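Local atomic coordinates of ftsY (Mycoplasma mycoides, PDB entry 1ZU4), a protein that is a signal recognition particle receptor, represented here by its NG domain, in which a helical bundle packs against a P-loop NTPase-type domain. Residues 46-51 and 267-272; 51-56 and 275-280; 105-110 and 195-200; 136-141 and 162-167; 282-287 and 297-302. All blocks are in the same frame, centred on the assembly; numbering follows the deposited sequence.

Contact 1. Residues 46-51 and 267-272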
# COMPACT_ATOMS: atom_id res chain seq x y z
N GLN A 46 20.74 -0.95 6.18
CA GLN A 46 20.76 -1.16 4.73
C GLN A 46 19.44 -1.60 4.11
O GLN A 46 19.29 -1.56 2.89
CB GLN A 46 21.88 -2.12 4.35
CG GLN A 46 23.29 -1.49 4.49
CD GLN A 46 24.37 -2.52 4.39
OE1 GLN A 46 24.70 -3.17 5.39
NE2 GLN A 46 24.95 -2.69 3.19
N THR A 47 18.50 -2.05 4.94
CA THR A 47 17.12 -2.37 4.50
C THR A 47 16.31 -1.12 4.15
O THR A 47 15.20 -1.22 3.56
CB THR A 47 16.34 -3.15 5.60
OG1 THR A 47 15.90 -2.25 6.63
CG2 THR A 47 17.19 -4.25 6.21
N ASP A 48 16.90 0.04 4.49
CA ASP A 48 16.29 1.37 4.46
C ASP A 48 15.04 1.55 5.32
O ASP A 48 14.16 2.31 4.96
CB ASP A 48 16.01 1.85 3.03
CG ASP A 48 17.29 2.07 2.21
OD1 ASP A 48 18.41 2.18 2.76
OD2 ASP A 48 17.18 2.11 0.99
N MET A 49 14.96 0.88 6.47
CA MET A 49 13.81 1.05 7.36
C MET A 49 13.82 2.43 8.08
O MET A 49 12.80 2.88 8.56
CB MET A 49 13.70 -0.07 8.37
CG MET A 49 14.97 -0.24 9.28
SD MET A 49 14.64 -1.42 10.56
CE MET A 49 14.44 -2.95 9.68
N GLY A 50 14.99 3.08 8.13
CA GLY A 50 15.15 4.33 8.85
C GLY A 50 15.70 4.18 10.27
O GLY A 50 15.56 3.15 10.92
N MET A 51 16.30 5.24 10.77
CA MET A 51 16.93 5.22 12.06
C MET A 51 16.08 4.76 13.22
O MET A 51 16.55 3.96 14.08
CB MET A 51 17.48 6.61 12.41
CG MET A 51 18.47 7.13 11.42
SD MET A 51 19.33 8.58 12.14
CE MET A 51 18.02 9.78 12.06
N THR A 267 11.51 -4.26 -5.87
CA THR A 267 12.17 -3.57 -4.77
C THR A 267 13.18 -4.51 -4.07
O THR A 267 12.82 -5.62 -3.65
CB THR A 267 11.11 -3.10 -3.75
OG1 THR A 267 10.16 -2.26 -4.42
CG2 THR A 267 11.70 -2.39 -2.60
N SER A 268 14.42 -4.03 -3.94
CA SER A 268 15.49 -4.76 -3.25
C SER A 268 15.65 -4.42 -1.77
O SER A 268 16.33 -5.12 -1.07
CB SER A 268 16.83 -4.58 -3.99
OG SER A 268 16.85 -5.35 -5.19
N LYS A 269 15.00 -3.35 -1.30
CA LYS A 269 15.16 -2.96 0.10
C LYS A 269 13.89 -3.11 0.91
O LYS A 269 13.01 -2.21 0.90
CB LYS A 269 15.65 -1.50 0.20
CG LYS A 269 16.97 -1.26 -0.58
CD LYS A 269 18.01 -2.37 -0.34
CE LYS A 269 19.34 -2.02 -0.99
NZ LYS A 269 19.69 -0.63 -0.62
N GLY A 270 13.80 -4.20 1.67
CA GLY A 270 12.56 -4.55 2.35
C GLY A 270 12.22 -3.82 3.64
O GLY A 270 11.25 -4.16 4.31
N GLY A 271 13.00 -2.81 4.01
CA GLY A 271 12.65 -2.06 5.20
C GLY A 271 11.52 -1.06 4.94
O GLY A 271 11.00 -0.42 5.88
N ILE A 272 11.14 -0.91 3.68
CA ILE A 272 10.17 0.15 3.35
C ILE A 272 8.81 0.02 4.07
O ILE A 272 8.15 1.01 4.37
CB ILE A 272 9.98 0.29 1.83
CG1 ILE A 272 9.23 1.61 1.53
CG2 ILE A 272 9.30 -0.99 1.28
CD1 ILE A 272 8.95 1.92 0.14

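Contact 2. Residues 51-56 and 275-280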
# COMPACT_ATOMS: atom_id res chain seq x y z
N MET A 51 16.30 5.24 10.77
CA MET A 51 16.93 5.22 12.06
C MET A 51 16.08 4.76 13.22
O MET A 51 16.55 3.96 14.08
CB MET A 51 17.48 6.61 12.41
CG MET A 51 18.47 7.13 11.42
SD MET A 51 19.33 8.58 12.14
CE MET A 51 18.02 9.78 12.06
N LYS A 52 14.87 5.30 13.31
CA LYS A 52 14.03 5.05 14.46
C LYS A 52 13.65 3.59 14.49
O LYS A 52 13.59 3.00 15.55
CB LYS A 52 12.76 5.93 14.45
CG LYS A 52 13.07 7.42 14.59
CD LYS A 52 11.88 8.20 15.16
CE LYS A 52 12.33 9.53 15.83
NZ LYS A 52 12.44 10.67 14.87
N MET A 53 13.37 3.02 13.33
CA MET A 53 13.03 1.59 13.21
C MET A 53 14.23 0.67 13.47
O MET A 53 14.08 -0.35 14.12
CB MET A 53 12.41 1.31 11.83
CG MET A 53 10.88 1.74 11.74
SD MET A 53 9.93 0.57 12.80
CE MET A 53 8.26 1.29 12.72
N VAL A 54 15.41 1.04 12.96
CA VAL A 54 16.64 0.30 13.30
C VAL A 54 16.77 0.21 14.81
O VAL A 54 16.96 -0.86 15.35
CB VAL A 54 17.91 0.95 12.69
CG1 VAL A 54 19.20 0.27 13.19
CG2 VAL A 54 17.85 0.85 11.18
N LEU A 55 16.63 1.36 15.48
CA LEU A 55 16.74 1.43 16.93
C LEU A 55 15.69 0.57 17.65
O LEU A 55 16.00 -0.17 18.57
CB LEU A 55 16.63 2.89 17.37
CG LEU A 55 16.60 3.15 18.87
CD1 LEU A 55 18.00 3.10 19.37
CD2 LEU A 55 15.93 4.48 19.16
N LYS A 56 14.44 0.67 17.25
CA LYS A 56 13.36 -0.13 17.85
C LYS A 56 13.57 -1.65 17.63
O LYS A 56 13.41 -2.44 18.55
CB LYS A 56 11.99 0.32 17.32
CG LYS A 56 10.81 -0.28 18.10
CD LYS A 56 9.43 0.10 17.53
CE LYS A 56 8.95 1.45 18.06
NZ LYS A 56 9.68 2.55 17.38
N ALA A 275 9.50 1.73 7.26
CA ALA A 275 9.69 3.15 7.02
C ALA A 275 8.31 3.81 6.90
O ALA A 275 8.11 4.88 7.44
CB ALA A 275 10.55 3.38 5.71
N ILE A 276 7.36 3.16 6.19
CA ILE A 276 6.01 3.70 6.03
C ILE A 276 5.31 3.84 7.40
O ILE A 276 4.79 4.89 7.76
CB ILE A 276 5.17 2.82 5.03
CG1 ILE A 276 5.69 3.06 3.59
CG2 ILE A 276 3.67 3.14 5.13
CD1 ILE A 276 5.30 1.97 2.59
N LYS A 277 5.29 2.74 8.14
CA LYS A 277 4.72 2.71 9.48
C LYS A 277 5.31 3.86 10.34
O LYS A 277 4.55 4.57 10.99
CB LYS A 277 5.02 1.33 10.08
CG LYS A 277 4.83 1.19 11.57
CD LYS A 277 3.37 1.43 11.89
CE LYS A 277 3.19 1.76 13.36
NZ LYS A 277 4.12 0.97 14.25
N GLU A 278 6.63 4.07 10.31
CA GLU A 278 7.26 5.13 11.13
C GLU A 278 6.89 6.53 10.65
O GLU A 278 6.38 7.34 11.42
CB GLU A 278 8.80 4.98 11.16
CG GLU A 278 9.53 6.06 11.96
CD GLU A 278 9.23 5.98 13.43
OE1 GLU A 278 9.00 4.87 13.96
OE2 GLU A 278 9.19 7.06 14.04
N LEU A 279 7.14 6.83 9.37
CA LEU A 279 6.93 8.17 8.90
C LEU A 279 5.45 8.58 8.79
O LEU A 279 5.14 9.69 9.16
CB LEU A 279 7.63 8.46 7.56
CG LEU A 279 7.91 9.97 7.36
CD1 LEU A 279 9.05 10.43 8.30
CD2 LEU A 279 8.24 10.33 5.91
N LEU A 280 4.58 7.71 8.27
CA LEU A 280 3.17 8.04 7.97
C LEU A 280 2.24 7.65 9.05
O LEU A 280 1.27 8.34 9.24
CB LEU A 280 2.67 7.39 6.64
CG LEU A 280 3.23 8.07 5.35
CD1 LEU A 280 4.59 7.56 5.01
CD2 LEU A 280 2.29 7.84 4.16

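Contact 3. Residues 105-110 and 195-200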
# COMPACT_ATOMS: atom_id res chain seq x y z
N LEU A 105 -23.29 0.16 -0.17
CA LEU A 105 -22.46 0.58 -1.26
C LEU A 105 -21.14 1.09 -0.68
O LEU A 105 -21.07 2.16 -0.08
CB LEU A 105 -23.17 1.63 -2.12
CG LEU A 105 -22.30 2.35 -3.15
CD1 LEU A 105 -21.76 1.42 -4.15
CD2 LEU A 105 -23.21 3.45 -3.76
N ASN A 106 -20.11 0.28 -0.80
CA ASN A 106 -18.81 0.65 -0.29
C ASN A 106 -18.21 1.65 -1.28
O ASN A 106 -18.34 1.50 -2.49
CB ASN A 106 -17.91 -0.60 -0.15
CG ASN A 106 -18.50 -1.63 0.79
OD1 ASN A 106 -18.47 -1.43 2.01
ND2 ASN A 106 -19.14 -2.67 0.24
N ILE A 107 -17.56 2.69 -0.78
CA ILE A 107 -16.98 3.68 -1.67
C ILE A 107 -15.52 3.95 -1.27
O ILE A 107 -15.27 4.41 -0.17
CB ILE A 107 -17.80 5.01 -1.67
CG1 ILE A 107 -19.28 4.74 -2.01
CG2 ILE A 107 -17.20 5.95 -2.66
CD1 ILE A 107 -20.24 6.00 -1.92
N PHE A 108 -14.59 3.68 -2.18
CA PHE A 108 -13.17 3.88 -1.91
C PHE A 108 -12.61 4.88 -2.90
O PHE A 108 -12.85 4.75 -4.12
CB PHE A 108 -12.36 2.59 -2.13
CG PHE A 108 -12.73 1.46 -1.25
CD1 PHE A 108 -12.24 0.20 -1.54
CD2 PHE A 108 -13.57 1.64 -0.12
CE1 PHE A 108 -12.59 -0.89 -0.73
CE2 PHE A 108 -13.91 0.58 0.70
CZ PHE A 108 -13.40 -0.67 0.44
N MET A 109 -11.86 5.85 -2.41
CA MET A 109 -11.09 6.70 -3.34
C MET A 109 -9.63 6.30 -3.44
O MET A 109 -9.04 5.93 -2.48
CB MET A 109 -11.13 8.14 -2.88
CG MET A 109 -12.51 8.67 -2.63
SD MET A 109 -12.34 10.38 -2.20
CE MET A 109 -13.98 10.94 -2.71
N LEU A 110 -9.04 6.42 -4.61
CA LEU A 110 -7.62 6.21 -4.72
C LEU A 110 -6.99 7.58 -4.95
O LEU A 110 -7.53 8.40 -5.71
CB LEU A 110 -7.28 5.27 -5.83
CG LEU A 110 -7.49 3.74 -5.70
CD1 LEU A 110 -6.24 3.12 -5.29
CD2 LEU A 110 -8.65 3.28 -4.83
N LEU A 195 -17.93 1.18 -5.31
CA LEU A 195 -17.61 2.27 -6.22
C LEU A 195 -16.15 2.63 -5.95
O LEU A 195 -15.82 3.01 -4.85
CB LEU A 195 -18.48 3.51 -5.96
CG LEU A 195 -18.16 4.77 -6.81
CD1 LEU A 195 -18.12 4.46 -8.29
CD2 LEU A 195 -19.21 5.83 -6.51
N LEU A 196 -15.31 2.54 -6.97
CA LEU A 196 -13.92 2.98 -6.85
C LEU A 196 -13.77 4.26 -7.60
O LEU A 196 -14.18 4.35 -8.75
CB LEU A 196 -12.97 1.91 -7.44
CG LEU A 196 -12.89 0.61 -6.60
CD1 LEU A 196 -12.29 -0.53 -7.42
CD2 LEU A 196 -12.00 0.85 -5.44
N ILE A 197 -13.17 5.27 -6.93
CA ILE A 197 -13.00 6.59 -7.54
C ILE A 197 -11.54 6.96 -7.76
O ILE A 197 -10.75 7.09 -6.82
CB ILE A 197 -13.63 7.69 -6.67
CG1 ILE A 197 -15.09 7.32 -6.41
CG2 ILE A 197 -13.41 9.11 -7.31
CD1 ILE A 197 -15.75 8.13 -5.41
N ASP A 198 -11.21 7.17 -9.02
CA ASP A 198 -9.92 7.62 -9.41
C ASP A 198 -9.88 9.12 -9.25
O ASP A 198 -10.84 9.81 -9.55
CB ASP A 198 -9.69 7.25 -10.87
CG ASP A 198 -8.23 7.38 -11.28
OD1 ASP A 198 -7.99 7.18 -12.50
OD2 ASP A 198 -7.36 7.66 -10.40
N THR A 199 -8.74 9.63 -8.80
CA THR A 199 -8.56 11.08 -8.63
C THR A 199 -7.23 11.52 -9.22
O THR A 199 -6.27 10.73 -9.33
CB THR A 199 -8.62 11.49 -7.09
OG1 THR A 199 -7.53 10.88 -6.37
CG2 THR A 199 -9.90 11.03 -6.46
N ALA A 200 -7.15 12.79 -9.59
CA ALA A 200 -5.87 13.31 -10.05
C ALA A 200 -5.13 13.82 -8.82
O ALA A 200 -5.76 14.13 -7.81
CB ALA A 200 -6.08 14.45 -11.07

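Contact 4. Residues 136-141 and 162-167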
# COMPACT_ATOMS: atom_id res chain seq x y z
N VAL A 136 -19.02 -4.16 -9.24
CA VAL A 136 -18.06 -3.05 -9.08
C VAL A 136 -18.18 -1.99 -10.16
O VAL A 136 -18.26 -2.28 -11.34
CB VAL A 136 -16.58 -3.52 -9.03
CG1 VAL A 136 -15.63 -2.33 -8.69
CG2 VAL A 136 -16.39 -4.59 -7.97
N LEU A 137 -18.18 -0.73 -9.71
CA LEU A 137 -18.23 0.41 -10.60
C LEU A 137 -17.00 1.29 -10.35
O LEU A 137 -16.64 1.51 -9.22
CB LEU A 137 -19.51 1.20 -10.35
CG LEU A 137 -19.74 2.41 -11.28
CD1 LEU A 137 -19.92 1.98 -12.75
CD2 LEU A 137 -20.94 3.22 -10.80
N ILE A 138 -16.36 1.73 -11.43
CA ILE A 138 -15.26 2.69 -11.39
C ILE A 138 -15.71 4.05 -11.95
O ILE A 138 -16.42 4.13 -12.98
CB ILE A 138 -14.07 2.19 -12.25
CG1 ILE A 138 -13.47 0.90 -11.65
CG2 ILE A 138 -13.00 3.24 -12.41
CD1 ILE A 138 -12.76 0.06 -12.69
N ALA A 139 -15.28 5.11 -11.24
CA ALA A 139 -15.51 6.48 -11.64
C ALA A 139 -14.19 6.98 -12.03
O ALA A 139 -13.35 7.24 -11.17
CB ALA A 139 -16.10 7.37 -10.45
N ALA A 140 -14.00 7.13 -13.34
CA ALA A 140 -12.80 7.73 -13.94
C ALA A 140 -12.76 9.24 -13.73
O ALA A 140 -12.88 10.02 -14.70
CB ALA A 140 -12.79 7.42 -15.45
N ALA A 141 -12.54 9.66 -12.48
CA ALA A 141 -12.59 11.09 -12.12
C ALA A 141 -11.24 11.79 -12.14
O ALA A 141 -11.14 12.95 -11.71
CB ALA A 141 -13.26 11.28 -10.76
N ASN A 162 -16.28 -9.37 -15.82
CA ASN A 162 -17.49 -8.76 -16.42
C ASN A 162 -18.35 -7.95 -15.41
O ASN A 162 -19.23 -7.17 -15.82
CB ASN A 162 -18.36 -9.83 -17.13
CG ASN A 162 -17.67 -10.44 -18.37
OD1 ASN A 162 -16.99 -9.73 -19.14
ND2 ASN A 162 -17.85 -11.75 -18.57
N LYS A 163 -18.07 -8.13 -14.12
CA LYS A 163 -18.80 -7.45 -13.02
C LYS A 163 -18.23 -6.09 -12.65
O LYS A 163 -18.61 -5.52 -11.63
CB LYS A 163 -18.88 -8.33 -11.77
CG LYS A 163 -19.90 -9.46 -11.88
CD LYS A 163 -20.11 -10.15 -10.53
CE LYS A 163 -19.39 -11.47 -10.45
NZ LYS A 163 -17.92 -11.29 -10.57
N VAL A 164 -17.31 -5.60 -13.49
CA VAL A 164 -16.74 -4.26 -13.34
C VAL A 164 -17.15 -3.37 -14.50
O VAL A 164 -16.84 -3.67 -15.67
CB VAL A 164 -15.20 -4.24 -13.28
CG1 VAL A 164 -14.71 -2.79 -13.07
CG2 VAL A 164 -14.63 -5.19 -12.21
N ASP A 165 -17.82 -2.26 -14.16
CA ASP A 165 -18.32 -1.26 -15.09
C ASP A 165 -17.61 0.06 -14.84
O ASP A 165 -17.04 0.25 -13.77
CB ASP A 165 -19.83 -1.07 -14.90
CG ASP A 165 -20.62 -2.33 -15.25
OD1 ASP A 165 -20.22 -3.02 -16.21
OD2 ASP A 165 -21.61 -2.63 -14.55
N LEU A 166 -17.65 0.96 -15.83
CA LEU A 166 -16.93 2.25 -15.82
C LEU A 166 -17.83 3.40 -16.19
O LEU A 166 -18.53 3.35 -17.23
CB LEU A 166 -15.79 2.23 -16.85
CG LEU A 166 -14.93 3.50 -16.91
CD1 LEU A 166 -13.92 3.54 -15.76
CD2 LEU A 166 -14.23 3.62 -18.23
N VAL A 167 -17.78 4.45 -15.37
CA VAL A 167 -18.39 5.75 -15.71
C VAL A 167 -17.27 6.75 -15.98
O VAL A 167 -16.27 6.81 -15.25
CB VAL A 167 -19.35 6.25 -14.56
CG1 VAL A 167 -19.85 7.65 -14.83
CG2 VAL A 167 -20.56 5.31 -14.43

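Contact 5. Residues 282-287 and 297-302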
# COMPACT_ATOMS: atom_id res chain seq x y z
N ILE A 282 0.28 5.15 8.97
CA ILE A 282 -0.96 4.80 8.30
C ILE A 282 -0.80 3.34 7.86
O ILE A 282 0.26 2.99 7.37
CB ILE A 282 -1.24 5.68 7.03
CG1 ILE A 282 -1.50 7.15 7.38
CG2 ILE A 282 -2.44 5.16 6.25
CD1 ILE A 282 -1.22 8.13 6.24
N PRO A 283 -1.84 2.49 8.03
CA PRO A 283 -1.65 1.09 7.66
C PRO A 283 -1.53 0.87 6.18
O PRO A 283 -2.28 1.46 5.36
CB PRO A 283 -2.92 0.42 8.14
CG PRO A 283 -3.64 1.42 8.98
CD PRO A 283 -3.21 2.75 8.52
N ILE A 284 -0.64 -0.05 5.84
CA ILE A 284 -0.60 -0.58 4.51
C ILE A 284 -1.77 -1.59 4.48
O ILE A 284 -1.88 -2.41 5.39
CB ILE A 284 0.76 -1.29 4.22
CG1 ILE A 284 1.91 -0.29 4.32
CG2 ILE A 284 0.74 -1.97 2.84
CD1 ILE A 284 3.26 -0.95 4.37
N LYS A 285 -2.62 -1.54 3.44
CA LYS A 285 -3.80 -2.40 3.37
C LYS A 285 -3.84 -3.36 2.20
O LYS A 285 -4.50 -4.40 2.27
CB LYS A 285 -5.09 -1.58 3.43
CG LYS A 285 -5.24 -0.80 4.78
CD LYS A 285 -6.58 -0.20 4.93
CE LYS A 285 -6.69 0.52 6.28
NZ LYS A 285 -8.10 0.97 6.49
N MET A 286 -3.15 -3.02 1.12
CA MET A 286 -3.08 -3.90 -0.04
C MET A 286 -1.65 -3.77 -0.50
O MET A 286 -1.04 -2.72 -0.35
CB MET A 286 -3.97 -3.43 -1.22
CG MET A 286 -5.49 -3.43 -0.97
SD MET A 286 -6.25 -5.07 -0.90
CE MET A 286 -6.89 -5.20 -2.54
N ILE A 287 -1.12 -4.85 -1.03
CA ILE A 287 0.23 -4.85 -1.58
C ILE A 287 0.24 -5.47 -2.99
O ILE A 287 -0.29 -6.55 -3.20
CB ILE A 287 1.22 -5.62 -0.66
CG1 ILE A 287 2.65 -5.54 -1.21
CG2 ILE A 287 0.74 -7.08 -0.36
CD1 ILE A 287 3.68 -6.22 -0.29
N LEU A 297 -2.88 -8.18 -3.21
CA LEU A 297 -3.27 -8.98 -2.08
C LEU A 297 -3.60 -8.06 -0.95
O LEU A 297 -3.10 -6.93 -0.93
CB LEU A 297 -2.13 -9.91 -1.63
CG LEU A 297 -1.41 -10.84 -2.62
CD1 LEU A 297 -0.21 -11.46 -1.95
CD2 LEU A 297 -2.38 -11.94 -3.06
N ALA A 298 -4.43 -8.52 -0.03
CA ALA A 298 -4.56 -7.83 1.22
C ALA A 298 -3.21 -7.92 1.91
O ALA A 298 -2.59 -8.98 1.93
CB ALA A 298 -5.62 -8.49 2.11
N PHE A 299 -2.78 -6.81 2.52
CA PHE A 299 -1.56 -6.78 3.25
C PHE A 299 -1.64 -7.52 4.58
O PHE A 299 -2.62 -7.42 5.33
CB PHE A 299 -1.18 -5.35 3.53
CG PHE A 299 0.13 -5.22 4.17
CD1 PHE A 299 1.27 -5.38 3.43
CD2 PHE A 299 0.23 -4.95 5.54
CE1 PHE A 299 2.50 -5.23 4.03
CE2 PHE A 299 1.45 -4.84 6.13
CZ PHE A 299 2.58 -4.98 5.40
N ASP A 300 -0.57 -8.24 4.87
CA ASP A 300 -0.48 -9.04 6.05
C ASP A 300 0.97 -8.85 6.49
O ASP A 300 1.93 -9.30 5.83
CB ASP A 300 -0.87 -10.47 5.69
CG ASP A 300 -0.62 -11.48 6.80
OD1 ASP A 300 0.17 -11.17 7.70
OD2 ASP A 300 -1.21 -12.61 6.72
N ILE A 301 1.13 -8.15 7.60
CA ILE A 301 2.46 -7.81 8.08
C ILE A 301 3.28 -9.05 8.44
O ILE A 301 4.50 -9.05 8.18
CB ILE A 301 2.45 -6.81 9.27
CG1 ILE A 301 3.90 -6.50 9.72
CG2 ILE A 301 1.56 -7.31 10.43
CD1 ILE A 301 4.75 -5.84 8.64
N ASP A 302 2.66 -10.09 9.02
CA ASP A 302 3.45 -11.31 9.33
C ASP A 302 3.99 -11.98 8.06
O ASP A 302 5.13 -12.46 8.02
CB ASP A 302 2.74 -12.28 10.27
CG ASP A 302 3.66 -13.37 10.78
OD1 ASP A 302 4.67 -13.06 11.48
OD2 ASP A 302 3.42 -14.55 10.43

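Contact 1. Residues 46-51 and 267-272
K269 and D48 cross obliquely where two loops meet, and the lysine offers its aliphatic part to the aspartate: OD2 of D48 lies 3.7 Å from CG of K269. CG of K269 stands beside its own backbone N (chi1 -56°), and a bend at chi2 then brings CD to 3.6 Å from the carbonyl O of Q46. K269 NZ stays 4.0 Å from D48 OD2, an attraction of opposite charges that does not close into a salt bridge. Alongside, T47 rests CB and OG1 on G271, its OG1 being 3.6 Å from G271 CA. This hydroxyl is bonded to L44 O and weakly approached by the amide of M49. Across the contact the backbone supplies the hydrogen bond, G271 N to T47 O at 2.8 Å, bent to 136° at the hydrogen. With no side chain on G271, the CA atoms of M49 and G271 come within 4.0 Å, and M49 CA makes a C-H...O contact with G271 O. A type I turn from K269 to I272 docks on the link between helices 34-46 and 51-64, an arrangement characteristic of the N-G domain interface of SRP-type GTPases, built around the glycine-bearing DxTxKGG stretch that follows the TKxD motif.

Contact 2. Residues 51-56 and 275-280
E278 reaches from helix 275-280 into a group of long side chains on helix 51-56, and its polar and apolar parts have different partners. The electrostatic side involves two lysines. K52 crosses E278 at about a right angle and touches it through its methylene groups, with CD only 3.1 Å from OE2 of E278, while the charged end continues away and leaves K52 NZ 4.9 Å from that same oxygen. K56 comes in at a slant, its NZ 4.2 Å from OE1 of E278. Neither pair is close enough for a salt bridge, so the attraction is probably diffuse, and it lies on the partly exposed side of the interface.

The two helices belong to different parts of the NG architecture, helix 51-64 to the helical bundle and helix 272-280 to the GTPase domain. Their segment axes approach to 9.7 Å at an angle of 115°, a steep crossing that limits the interface to a few side chains.

Apolar packing is centred on the buried M53. Its chain bends at chi2 (-70°), which turns SD out of line with the first part of the chain, and the terminal CE sits 3.6 Å from CG of K277, the two side chains crossing at about a right angle. Nearer the root of M53, CG lies 3.9 Å from CB of E278. K277 therefore presents its methylenes to the methionine, whereas its buried ammonium group is satisfied elsewhere: NZ is hydrogen-bonded to the carbonyl oxygens of Y86 and D88.

Contact 3. Residues 105-110 and 195-200
I107 and L195 begin a parallel pairing that is regular and tightly bonded over most of its length and changes character at the carboxyl end. In the regular part four backbone bonds, all of 2.9-3.0 Å, join the strands: L195 N to N106 O, F108 N to L195 O, I197 N to F108 O and L110 N to I197 O. On the face carrying I107, M109, L195 and I197, CG2 of I107 meets CD1 of I197 at 3.8 Å, beneath helices 176-189 and 206-221. On the other face CD2 of L196 touches two residues of the paired strand, 3.8 Å from CB of F108 and 4.2 Å from CD2 of L110. Helix 118-131 covers this side through M125, L122 and A126.

Beyond L110 the regular pairing gives way, and a side chain takes over from the backbone. T199 OG1, set between its own N and carbonyl carbon (chi1 64°), donates a 2.6 Å bond to L110 O, arriving in the carbonyl plane on a lone pair. From here the chain runs on to the partly exposed A200, while T199 O accepts a bond from K118 NZ. D198 touches T119, and its side chain is about 5 Å from a bound sulfate. Two adjacent parallel strands ending together, one leading to a probable P-loop (Walker A) and the other to a DTAG sequence, are characteristic of the nucleotide site of P-loop GTPases.

Contact 4. Residues 136-141 and 162-167
In I138 a chi1 of -65° leaves CG2 anti to the backbone N; in L166 chi1 sets CG anti to N, and a chi2 of 78° then places CD1, which lies 3.5 Å from CG2 of I138. The same isoleucine sends CD1 to 3.5 Å from CG1 of V164. Both carbon pairs are closer than usual van der Waals distance, so I138 is tightly wedged between two neighbours. On the reverse face, CD1 of L137 lies 3.5 Å from the carbonyl O of D165 and 3.8 Å from CG2 of V167, while D165 OD2 is bonded to the hydroxyl of Y192. Five backbone bonds set the parallel register, from V136 N to K163 O (2.8 Å) through to A140 N to V167 O (3.0 Å), with V167 N to I138 O almost straight at 177°. Helices 118-131 and 146-156 pack over the face of I138 and V164, and helix 176-189 over that of L137 and V167. Strand 164-167 is the outermost on this side of the sheet. With helix 146-156 linking the paired strands, the arrangement is a beta-alpha-beta crossover, placed as in the insertion box that distinguishes SRP-type GTPases from other P-loop GTPases.

Contact 5. Residues 282-287 and 297-302
The ring of F299 carries CG2 of I284 on one face, a CH-pi contact with the methyl 3.7 Å from the ring centroid, 23° off the normal and displaced toward the rim. Near the ring plane, at its edge, CB of I287 approaches CD1 of F299 at 4.1 Å. The carbonyl O of I284 is 3.3 Å from F299 CD2, displaced from the ring plane to the side of I284 CG2. CG of F299 stands anti to its backbone N (chi1 -175°), the setting that directs the ring toward strand 284-287. F299 N gives K285 O a straight 3.0 Å bond, although the donor stands well above the carbonyl plane.

These strands form a beta hairpin at the edge of the sheet, its second strand the lone antiparallel member. I287 and L297 are the hydrogen-bonded pair, joined by I287 N to L297 O (2.9 Å) and L297 N to I287 O (3.1 Å). M286 and A298 form the adjacent non-hydrogen-bonded pair, with diverging side chains. K285 starts away from segment 297-302; its NZ forms a salt bridge with E230 and is bonded to R97 O. After F299, D300 serves as N-cap of helix 301-308, its OD1 accepting a bond from Q303 N.

How the contacts relate
Contacts 1 and 2 form one interface between the helical bundle and the GTPase domain: they share M51, their centres lie 10 Å apart, and SD of M49 is 3.5 Å from N of V54. Contact 5 joins this region to the sheet, since CG2 of I276 packs 3.9 Å from CG1 of I284. Contacts 3 and 4 are neighbours on the far side of the chain's centre, 10 Å apart between centres, where strands 194-198 and 136-140 run side by side and L196 N lies 2.8 Å from L137 O. The sulfate near the probable P-loop adjoins contact 3; contact 1 is about 30 Å from contact 3 between centres, so the domain interface probably lies far from the anion site.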